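Local coordinates for enoyl-CoA hydratase/isomerase family protein (PDB 3KQF), which catalyses the reversible addition of water to the double bond of trans-2-enoyl-CoA thioesters, giving 3-hydroxyacyl-CoA, probably as the hydration step of fatty acid beta-oxidation, at the interface of chains A and B. Residues are numbered along the deposited sequence; one frame, centred on the assembly and turned at random. Chains: chain A/B, Enoyl-CoA hydratase/isomerase family protein.

Contact 1: the interface of chains A and B. Residues chain A 215, 219; chain B 151, 155, 163-164, 167-168.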
ATOM      1  N   ALA A 215      -9.225  -1.709 -18.410  1.00 15.34           N
ATOM      2  CA  ALA A 215      -8.298  -1.238 -17.358  1.00 16.38           C
ATOM      3  C   ALA A 215      -8.874  -1.532 -15.980  1.00 16.01           C
ATOM      4  O   ALA A 215      -8.156  -1.980 -15.077  1.00 15.31           O
ATOM      5  CB  ALA A 215      -7.985   0.265 -17.499  1.00 16.50           C
ATOM      6  N   ILE A 219      -6.794  -4.002 -13.487  1.00 16.09           N
ATOM      7  CA  ILE A 219      -6.334  -3.485 -12.186  1.00 15.22           C
ATOM      8  C   ILE A 219      -7.026  -4.215 -11.011  1.00 15.05           C
ATOM      9  O   ILE A 219      -6.371  -4.749 -10.149  1.00 13.68           O
ATOM     10  CB  ILE A 219      -6.602  -1.963 -12.053  1.00 15.59           C
ATOM     11  CG1 ILE A 219      -5.816  -1.157 -13.108  1.00 16.65           C
ATOM     12  CG2 ILE A 219      -6.259  -1.485 -10.628  1.00 13.89           C
ATOM     13  CD1 ILE A 219      -6.282   0.326 -13.273  1.00 13.42           C
TER
ATOM     14  N   THR B 151      -0.682  -1.420 -15.472  1.00 14.66           N
ATOM     15  CA  THR B 151      -1.901  -1.729 -14.720  1.00 13.98           C
ATOM     16  C   THR B 151      -1.631  -2.611 -13.501  1.00 13.18           C
ATOM     17  O   THR B 151      -2.458  -2.697 -12.637  1.00 13.43           O
ATOM     18  CB  THR B 151      -2.977  -2.455 -15.568  1.00 14.23           C
ATOM     19  OG1 THR B 151      -2.600  -3.818 -15.789  1.00 11.23           O
ATOM     20  CG2 THR B 151      -3.247  -1.717 -16.893  1.00 15.89           C
ATOM     21  N   PRO B 155      -0.588   0.038  -9.259  1.00 16.43           N
ATOM     22  CA  PRO B 155      -1.385  -0.144  -8.029  1.00 16.04           C
ATOM     23  C   PRO B 155      -0.591  -0.792  -6.871  1.00 15.85           C
ATOM     24  O   PRO B 155      -0.857  -0.508  -5.684  1.00 13.29           O
ATOM     25  CB  PRO B 155      -2.546  -1.022  -8.487  1.00 17.43           C
ATOM     26  CG  PRO B 155      -2.105  -1.661  -9.758  1.00 17.21           C
ATOM     27  CD  PRO B 155      -1.182  -0.672 -10.408  1.00 16.54           C
ATOM     28  N   ALA B 163      -4.001   4.575  -8.525  1.00 11.78           N
ATOM     29  CA  ALA B 163      -3.635   3.927  -9.810  1.00 12.33           C
ATOM     30  C   ALA B 163      -4.825   3.957 -10.769  1.00 12.51           C
ATOM     31  O   ALA B 163      -4.672   4.233 -11.982  1.00 14.28           O
ATOM     32  CB  ALA B 163      -3.161   2.474  -9.580  1.00 11.85           C
ATOM     33  N   LYS B 164      -6.012   3.694 -10.233  1.00 13.04           N
ATOM     34  CA  LYS B 164      -7.249   3.764 -11.013  1.00 12.86           C
ATOM     35  C   LYS B 164      -7.503   5.189 -11.518  1.00 13.11           C
ATOM     36  O   LYS B 164      -7.760   5.376 -12.707  1.00 14.61           O
ATOM     37  CB  LYS B 164      -8.453   3.223 -10.244  1.00 12.33           C
ATOM     38  CG  LYS B 164      -8.444   1.651 -10.062  1.00 13.29           C
ATOM     39  CD  LYS B 164      -9.624   1.211  -9.278  1.00 15.03           C
ATOM     40  CE  LYS B 164      -9.852  -0.300  -9.351  1.00 16.77           C
ATOM     41  NZ  LYS B 164     -11.128  -0.694  -8.708  1.00 15.35           N
ATOM     42  N   ILE B 167      -4.877   5.987 -14.271  1.00 11.90           N
ATOM     43  CA  ILE B 167      -5.028   5.191 -15.501  1.00 13.20           C
ATOM     44  C   ILE B 167      -6.356   5.486 -16.223  1.00 13.24           C
ATOM     45  O   ILE B 167      -6.368   5.605 -17.464  1.00 13.94           O
ATOM     46  CB  ILE B 167      -4.834   3.684 -15.239  1.00 13.84           C
ATOM     47  CG1 ILE B 167      -3.353   3.400 -14.899  1.00 14.67           C
ATOM     48  CG2 ILE B 167      -5.238   2.876 -16.497  1.00 12.93           C
ATOM     49  CD1 ILE B 167      -3.050   1.995 -14.363  1.00 15.32           C
ATOM     50  N   TYR B 168      -7.463   5.600 -15.473  1.00 13.02           N
ATOM     51  CA  TYR B 168      -8.758   5.877 -16.099  1.00 12.97           C
ATOM     52  C   TYR B 168      -8.757   7.243 -16.766  1.00 13.92           C
ATOM     53  O   TYR B 168      -9.285   7.380 -17.845  1.00 14.10           O
ATOM     54  CB  TYR B 168      -9.950   5.851 -15.141  1.00 14.38           C
ATOM     55  CG  TYR B 168     -10.204   4.573 -14.418  1.00  9.82           C
ATOM     56  CD1 TYR B 168      -9.675   3.379 -14.856  1.00 15.90           C
ATOM     57  CD2 TYR B 168     -11.077   4.549 -13.341  1.00 14.39           C
ATOM     58  CE1 TYR B 168      -9.916   2.199 -14.173  1.00 15.35           C
ATOM     59  CE2 TYR B 168     -11.357   3.376 -12.669  1.00 15.59           C
ATOM     60  CZ  TYR B 168     -10.780   2.200 -13.094  1.00 15.07           C
ATOM     61  OH  TYR B 168     -11.048   1.020 -12.423  1.00 15.78           O
TER
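A:Ile219 projects from helix 209-222 of chain A into a groove of chain B lined by helices 150-158 and 160-169, and it accounts for 84 of the 168 Å² of surface hidden here. At CB the side chain forks. The CG2 methyl, anti to the backbone N, lies against the aliphatic part of B:Lys164, with CG2 of A:Ile219 3.9 Å from CG of B:Lys164 and 4.0 Å from its CE. The extended lysine chain crosses the isoleucine at an angle, both atoms touching CG2. The other branch starts beside the backbone N (chi1 -63°) and turns to B:Thr151: CG1 of A:Ile219 is 3.7 Å from the threonine backbone O, a contact and not a hydrogen bond, and 4.0 Å from its CB. A nearly straight second torsion (chi2 166°) then carries CD1 out to B:Ile167, and the two isoleucines meet tip to tip, CD1 of A:Ile219 to CD1 of B:Ile167 at 3.8 Å. The ring of B:Tyr168 flanks the same methyl at its CE1. B:Pro155 bounds the CG2 side more distantly, its CG 4.2 Å from CG2 of A:Ile219. The result is a hydrophobic knob held by two partner helices. One turn earlier on the chain A helix, a smaller contact extends the seam: the CB methyl of A:Ala215 sits 3.9 Å from CG2 of B:Ile167, the branch other than the one that meets A:Ile219 CD1.

Contact 2: the interface of chains A and B. Residues chain A 104, 126, 200, 204, 207, 212; chain B 165, 168-169.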
ATOM      1  N   PRO A 104     -16.210   2.802 -14.334  1.00 12.51           N
ATOM      2  CA  PRO A 104     -15.615   3.396 -13.130  1.00 12.01           C
ATOM      3  C   PRO A 104     -16.735   4.048 -12.282  1.00 13.26           C
ATOM      4  O   PRO A 104     -17.702   4.602 -12.835  1.00 14.06           O
ATOM      5  CB  PRO A 104     -14.697   4.475 -13.700  1.00 13.48           C
ATOM      6  CG  PRO A 104     -14.296   3.965 -15.018  1.00 12.95           C
ATOM      7  CD  PRO A 104     -15.559   3.315 -15.555  1.00 11.56           C
ATOM      8  N   PHE A 126     -12.657   5.388  -7.010  1.00 15.42           N
ATOM      9  CA  PHE A 126     -11.959   6.454  -6.270  1.00 14.24           C
ATOM     10  C   PHE A 126     -12.966   7.436  -5.690  1.00 14.94           C
ATOM     11  O   PHE A 126     -14.168   7.385  -6.013  1.00 13.99           O
ATOM     12  CB  PHE A 126     -10.792   7.112  -7.035  1.00 14.60           C
ATOM     13  CG  PHE A 126     -11.191   7.790  -8.294  1.00 15.04           C
ATOM     14  CD1 PHE A 126     -11.529   9.142  -8.297  1.00 17.60           C
ATOM     15  CD2 PHE A 126     -11.213   7.083  -9.482  1.00 15.05           C
ATOM     16  CE1 PHE A 126     -11.895   9.769  -9.463  1.00 16.69           C
ATOM     17  CE2 PHE A 126     -11.566   7.710 -10.667  1.00 18.67           C
ATOM     18  CZ  PHE A 126     -11.909   9.055 -10.659  1.00 18.16           C
ATOM     19  N   ILE A 200     -14.405  15.301 -13.685  1.00 17.39           N
ATOM     20  CA  ILE A 200     -13.540  14.102 -13.715  1.00 17.34           C
ATOM     21  C   ILE A 200     -14.260  12.976 -14.458  1.00 15.89           C
ATOM     22  O   ILE A 200     -13.655  12.293 -15.283  1.00 16.92           O
ATOM     23  CB  ILE A 200     -13.113  13.654 -12.308  1.00 17.26           C
ATOM     24  CG1 ILE A 200     -12.220  14.721 -11.686  1.00 20.33           C
ATOM     25  CG2 ILE A 200     -12.374  12.304 -12.361  1.00 18.06           C
ATOM     26  CD1 ILE A 200     -11.813  14.418 -10.264  1.00 24.72           C
ATOM     27  N   ILE A 204     -13.032  10.984 -17.998  1.00 14.40           N
ATOM     28  CA  ILE A 204     -12.979   9.515 -18.143  1.00 13.50           C
ATOM     29  C   ILE A 204     -13.911   9.067 -19.269  1.00 13.74           C
ATOM     30  O   ILE A 204     -13.554   8.192 -20.066  1.00 11.82           O
ATOM     31  CB  ILE A 204     -13.301   8.809 -16.807  1.00 12.97           C
ATOM     32  CG1 ILE A 204     -12.230   9.160 -15.781  1.00 15.24           C
ATOM     33  CG2 ILE A 204     -13.364   7.294 -17.004  1.00 13.56           C
ATOM     34  CD1 ILE A 204     -12.538   8.724 -14.329  1.00 15.58           C
ATOM     35  N   ASN A 207     -12.400   9.180 -22.757  1.00 15.14           N
ATOM     36  CA  ASN A 207     -11.396   8.165 -23.092  1.00 13.97           C
ATOM     37  C   ASN A 207     -12.084   6.936 -23.694  1.00 14.51           C
ATOM     38  O   ASN A 207     -13.323   6.845 -23.688  1.00 14.71           O
ATOM     39  CB  ASN A 207     -10.536   7.828 -21.878  1.00 12.61           C
ATOM     40  CG  ASN A 207      -9.667   8.987 -21.468  1.00 14.78           C
ATOM     41  OD1 ASN A 207      -9.366   9.872 -22.297  1.00 10.18           O
ATOM     42  ND2 ASN A 207      -9.267   9.016 -20.191  1.00 13.97           N
ATOM     43  N   VAL A 212     -11.080   1.741 -20.993  1.00 15.01           N
ATOM     44  CA  VAL A 212     -11.329   2.078 -19.589  1.00 15.13           C
ATOM     45  C   VAL A 212     -11.901   0.854 -18.859  1.00 14.54           C
ATOM     46  O   VAL A 212     -11.463   0.523 -17.751  1.00 15.01           O
ATOM     47  CB  VAL A 212     -12.250   3.299 -19.440  1.00 14.25           C
ATOM     48  CG1 VAL A 212     -12.694   3.508 -17.967  1.00 15.28           C
ATOM     49  CG2 VAL A 212     -11.567   4.564 -19.973  1.00 14.41           C
TER
ATOM     50  N   GLU B 165      -7.442   6.181 -10.633  1.00 12.70           N
ATOM     51  CA  GLU B 165      -7.638   7.581 -11.037  1.00 14.23           C
ATOM     52  C   GLU B 165      -6.684   7.964 -12.171  1.00 13.52           C
ATOM     53  O   GLU B 165      -7.113   8.470 -13.222  1.00 13.57           O
ATOM     54  CB  GLU B 165      -7.492   8.507  -9.791  1.00 15.26           C
ATOM     55  CG  GLU B 165      -7.697   9.988 -10.034  1.00 16.96           C
ATOM     56  CD  GLU B 165      -6.441  10.730 -10.484  1.00 17.76           C
ATOM     57  OE1 GLU B 165      -5.389  10.669  -9.784  1.00 17.29           O
ATOM     58  OE2 GLU B 165      -6.537  11.439 -11.495  1.00 22.31           O
ATOM     59  N   TYR B 168      -7.463   5.600 -15.473  1.00 13.02           N
ATOM     60  CA  TYR B 168      -8.758   5.877 -16.099  1.00 12.97           C
ATOM     61  C   TYR B 168      -8.757   7.243 -16.766  1.00 13.92           C
ATOM     62  O   TYR B 168      -9.285   7.380 -17.845  1.00 14.10           O
ATOM     63  CB  TYR B 168      -9.950   5.851 -15.141  1.00 14.38           C
ATOM     64  CG  TYR B 168     -10.204   4.573 -14.418  1.00  9.82           C
ATOM     65  CD1 TYR B 168      -9.675   3.379 -14.856  1.00 15.90           C
ATOM     66  CD2 TYR B 168     -11.077   4.549 -13.341  1.00 14.39           C
ATOM     67  CE1 TYR B 168      -9.916   2.199 -14.173  1.00 15.35           C
ATOM     68  CE2 TYR B 168     -11.357   3.376 -12.669  1.00 15.59           C
ATOM     69  CZ  TYR B 168     -10.780   2.200 -13.094  1.00 15.07           C
ATOM     70  OH  TYR B 168     -11.048   1.020 -12.423  1.00 15.78           O
ATOM     71  N   THR B 169      -8.194   8.239 -16.097  1.00 13.89           N
ATOM     72  CA  THR B 169      -8.131   9.601 -16.668  1.00 14.25           C
ATOM     73  C   THR B 169      -7.017   9.785 -17.683  1.00 14.52           C
ATOM     74  O   THR B 169      -7.131  10.615 -18.610  1.00 13.82           O
ATOM     75  CB  THR B 169      -7.949  10.681 -15.576  1.00 14.47           C
ATOM     76  OG1 THR B 169      -6.698  10.493 -14.900  1.00 14.28           O
ATOM     77  CG2 THR B 169      -9.113  10.646 -14.568  1.00 15.43           C
TER
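The ring of B:Tyr168 presents one face to A:Pro104, and A:Ile204 crosses its root. A:Pro104 is displaced toward the rim of the ring, with its CG 3.6 Å above the plane, while the A:Ile204 side chain has its CD1 4.0 Å from the tyrosine CB. A:Phe126 slides past the tyrosine in the opposite direction and turns a face to B:Glu165, whose CB stands 4.0 Å above the phenyl plane near the rim. The edge of that phenyl ring is lined in plane by A:Ile200 CG2 and A:Ile204 CD1 from its own chain. B:Thr169 adds a methyl contact, CG2 to A:Ile204 CG1 at 3.7 Å. Its hydroxyl OG1 donates to B:Glu165 O at 2.7 Å, one turn back, which helps to fix the rotation (chi1 63°) that aims CG2 at the isoleucine. The polar anchor is the amide of A:Asn207: ND2 donates to B:Tyr168 O at 2.9 Å and to B:Thr169 O at 3.1 Å. Both acceptors lie close to the amide plane, but the first bond falls on a lone pair in the tyrosine carbonyl plane, whereas the second approaches 70° out of the threonine carbonyl plane. The asparagine, in the loop joining helices 193-206 and 209-222, thus caps the C-terminal end of helix 160-169 of chain B, which docks against helix 193-206 and the start of strand 126-130.

Contact 3: the interface of chains A and B. Residues chain A 219, 222-223, 225-227; chain B 152, 155-156.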
ATOM      1  N   ILE A 219      -6.794  -4.002 -13.487  1.00 16.09           N
ATOM      2  CA  ILE A 219      -6.334  -3.485 -12.186  1.00 15.22           C
ATOM      3  C   ILE A 219      -7.026  -4.215 -11.011  1.00 15.05           C
ATOM      4  O   ILE A 219      -6.371  -4.749 -10.149  1.00 13.68           O
ATOM      5  CB  ILE A 219      -6.602  -1.963 -12.053  1.00 15.59           C
ATOM      6  CG1 ILE A 219      -5.816  -1.157 -13.108  1.00 16.65           C
ATOM      7  CG2 ILE A 219      -6.259  -1.485 -10.628  1.00 13.89           C
ATOM      8  CD1 ILE A 219      -6.282   0.326 -13.273  1.00 13.42           C
ATOM      9  N   GLY A 222      -6.143  -8.066 -11.254  1.00 14.72           N
ATOM     10  CA  GLY A 222      -4.697  -8.295 -11.229  1.00 14.32           C
ATOM     11  C   GLY A 222      -4.048  -8.025  -9.880  1.00 15.52           C
ATOM     12  O   GLY A 222      -3.130  -8.744  -9.471  1.00 16.72           O
ATOM     13  N   ILE A 223      -4.564  -7.029  -9.161  1.00 15.32           N
ATOM     14  CA  ILE A 223      -4.019  -6.659  -7.840  1.00 15.94           C
ATOM     15  C   ILE A 223      -4.294  -7.727  -6.770  1.00 15.85           C
ATOM     16  O   ILE A 223      -3.641  -7.737  -5.729  1.00 16.28           O
ATOM     17  CB  ILE A 223      -4.586  -5.282  -7.398  1.00 16.85           C
ATOM     18  CG1 ILE A 223      -3.751  -4.609  -6.310  1.00 16.70           C
ATOM     19  CG2 ILE A 223      -6.065  -5.410  -6.974  1.00 15.19           C
ATOM     20  CD1 ILE A 223      -2.258  -4.453  -6.642  1.00 17.05           C
ATOM     21  N   VAL A 225      -3.737 -10.918  -7.018  1.00 14.08           N
ATOM     22  CA  VAL A 225      -2.857 -12.078  -7.169  1.00 15.47           C
ATOM     23  C   VAL A 225      -1.378 -11.669  -7.287  1.00 15.83           C
ATOM     24  O   VAL A 225      -1.013 -10.505  -7.076  1.00 13.73           O
ATOM     25  CB  VAL A 225      -3.276 -12.916  -8.405  1.00 14.87           C
ATOM     26  CG1 VAL A 225      -4.771 -13.323  -8.333  1.00 16.46           C
ATOM     27  CG2 VAL A 225      -3.020 -12.158  -9.678  1.00 16.60           C
ATOM     28  N   ASP A 226      -0.526 -12.639  -7.568  1.00 14.87           N
ATOM     29  CA  ASP A 226       0.909 -12.371  -7.707  1.00 14.73           C
ATOM     30  C   ASP A 226       1.193 -11.550  -8.974  1.00 14.92           C
ATOM     31  O   ASP A 226       0.443 -11.644  -9.974  1.00 13.92           O
ATOM     32  CB  ASP A 226       1.673 -13.673  -7.780  1.00 14.72           C
ATOM     33  CG  ASP A 226       1.320 -14.461  -8.999  1.00 15.43           C
ATOM     34  OD1 ASP A 226       0.231 -15.056  -9.024  1.00 17.39           O
ATOM     35  OD2 ASP A 226       2.135 -14.475  -9.927  1.00 16.48           O
ATOM     36  N   LEU A 227       2.253 -10.757  -8.938  1.00 14.60           N
ATOM     37  CA  LEU A 227       2.629  -9.914 -10.081  1.00 14.38           C
ATOM     38  C   LEU A 227       2.722 -10.697 -11.394  1.00 15.77           C
ATOM     39  O   LEU A 227       2.149 -10.283 -12.390  1.00 14.71           O
ATOM     40  CB  LEU A 227       3.942  -9.194  -9.835  1.00 14.65           C
ATOM     41  CG  LEU A 227       4.502  -8.328 -10.969  1.00 15.18           C
ATOM     42  CD1 LEU A 227       3.581  -7.184 -11.352  1.00 12.99           C
ATOM     43  CD2 LEU A 227       5.881  -7.798 -10.570  1.00 13.59           C
TER
ATOM     44  N   GLN B 152      -0.443  -3.205 -13.434  1.00 12.98           N
ATOM     45  CA  GLN B 152      -0.067  -4.098 -12.355  1.00 12.86           C
ATOM     46  C   GLN B 152       0.946  -3.471 -11.375  1.00 13.69           C
ATOM     47  O   GLN B 152       0.721  -3.451 -10.150  1.00 16.14           O
ATOM     48  CB  GLN B 152       0.473  -5.387 -12.968  1.00 11.94           C
ATOM     49  CG  GLN B 152      -0.549  -6.096 -13.853  1.00 13.04           C
ATOM     50  CD  GLN B 152      -1.836  -6.374 -13.110  1.00 15.38           C
ATOM     51  OE1 GLN B 152      -1.839  -7.009 -12.031  1.00 16.06           O
ATOM     52  NE2 GLN B 152      -2.948  -5.893 -13.663  1.00 14.41           N
ATOM     53  N   PRO B 155      -0.588   0.038  -9.259  1.00 16.43           N
ATOM     54  CA  PRO B 155      -1.385  -0.144  -8.029  1.00 16.04           C
ATOM     55  C   PRO B 155      -0.591  -0.792  -6.871  1.00 15.85           C
ATOM     56  O   PRO B 155      -0.857  -0.508  -5.684  1.00 13.29           O
ATOM     57  CB  PRO B 155      -2.546  -1.022  -8.487  1.00 17.43           C
ATOM     58  CG  PRO B 155      -2.105  -1.661  -9.758  1.00 17.21           C
ATOM     59  CD  PRO B 155      -1.182  -0.672 -10.408  1.00 16.54           C
ATOM     60  N   ARG B 156       0.350  -1.665  -7.222  1.00 15.40           N
ATOM     61  CA  ARG B 156       1.217  -2.305  -6.230  1.00 16.94           C
ATOM     62  C   ARG B 156       2.056  -1.272  -5.501  1.00 15.80           C
ATOM     63  O   ARG B 156       2.258  -1.386  -4.303  1.00 17.28           O
ATOM     64  CB  ARG B 156       2.093  -3.399  -6.863  1.00 17.32           C
ATOM     65  CG  ARG B 156       1.282  -4.654  -7.172  1.00 17.20           C
ATOM     66  CD  ARG B 156       2.019  -5.695  -7.963  1.00 15.89           C
ATOM     67  NE  ARG B 156       1.283  -6.950  -7.962  1.00 13.29           N
ATOM     68  CZ  ARG B 156       0.218  -7.210  -8.718  1.00 15.27           C
ATOM     69  NH1 ARG B 156      -0.238  -6.306  -9.565  1.00 18.13           N
ATOM     70  NH2 ARG B 156      -0.383  -8.401  -8.649  1.00 15.70           N
TER
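Helix 150-158 of chain B presents B:Arg156 to the turn of chain A that joins helices 209-222 and 227-242. The arginine is extended from CG to NE, and its guanidinium group is sandwiched: A:Ile223 CD1 lies about 4.0 Å above one face and A:Leu227 CD1 about 3.9 Å above the opposite face, both displaced toward the rim. CG1 of A:Ile223 points away from the backbone N (chi1 -161°), which runs CD1 along the arginine stem, 3.6 Å from CG of B:Arg156. The same methyl touches B:Pro155 at CB, 3.9 Å away. At its end, NH2 of B:Arg156 donates to the carbonyl at the C-terminal end of helix 209-222, A:Gly222 O at 2.9 Å, and to that of the following loop, A:Val225 O at 2.7 Å. It stands above both carbonyl planes, 35° and 44° out of them, so neither bond follows a lone pair. The other nitrogen, NH1, is tied within chain B, to B:Gln152 O at 3.1 Å and to the side-chain oxygen OE1 of B:Gln152 at 3.0 Å. B:Gln152, which also touches A:Gly222 and A:Leu227, helps to fix the rotation of the guanidinium group, and the bend of its chain at chi2 brings OE1 back toward NH1. The gathered carbonyl oxygens would be expected to stabilise the positive charge. For the protein, the site pins one subunit to an interhelical turn of the next, probably helping to hold the trimer together.

The three contacts form one continuous strip of the A–B interface. The C-alpha centre of contact 1 lies about 9 Å from that of contact 2 and about 10 Å from that of contact 3, while contacts 2 and 3 are about 18 Å apart, which places the apolar knob between two polar anchors. B:Tyr168 belongs to contacts 1 and 2; A:Ile219 and B:Pro155 belong to contacts 1 and 3. Helix 209-222 of chain A runs through all three. Because different surfaces of identical chains meet, without exact two-fold symmetry, the pairing suits the cyclic trimer typical of this family and the three-copy deposited assembly.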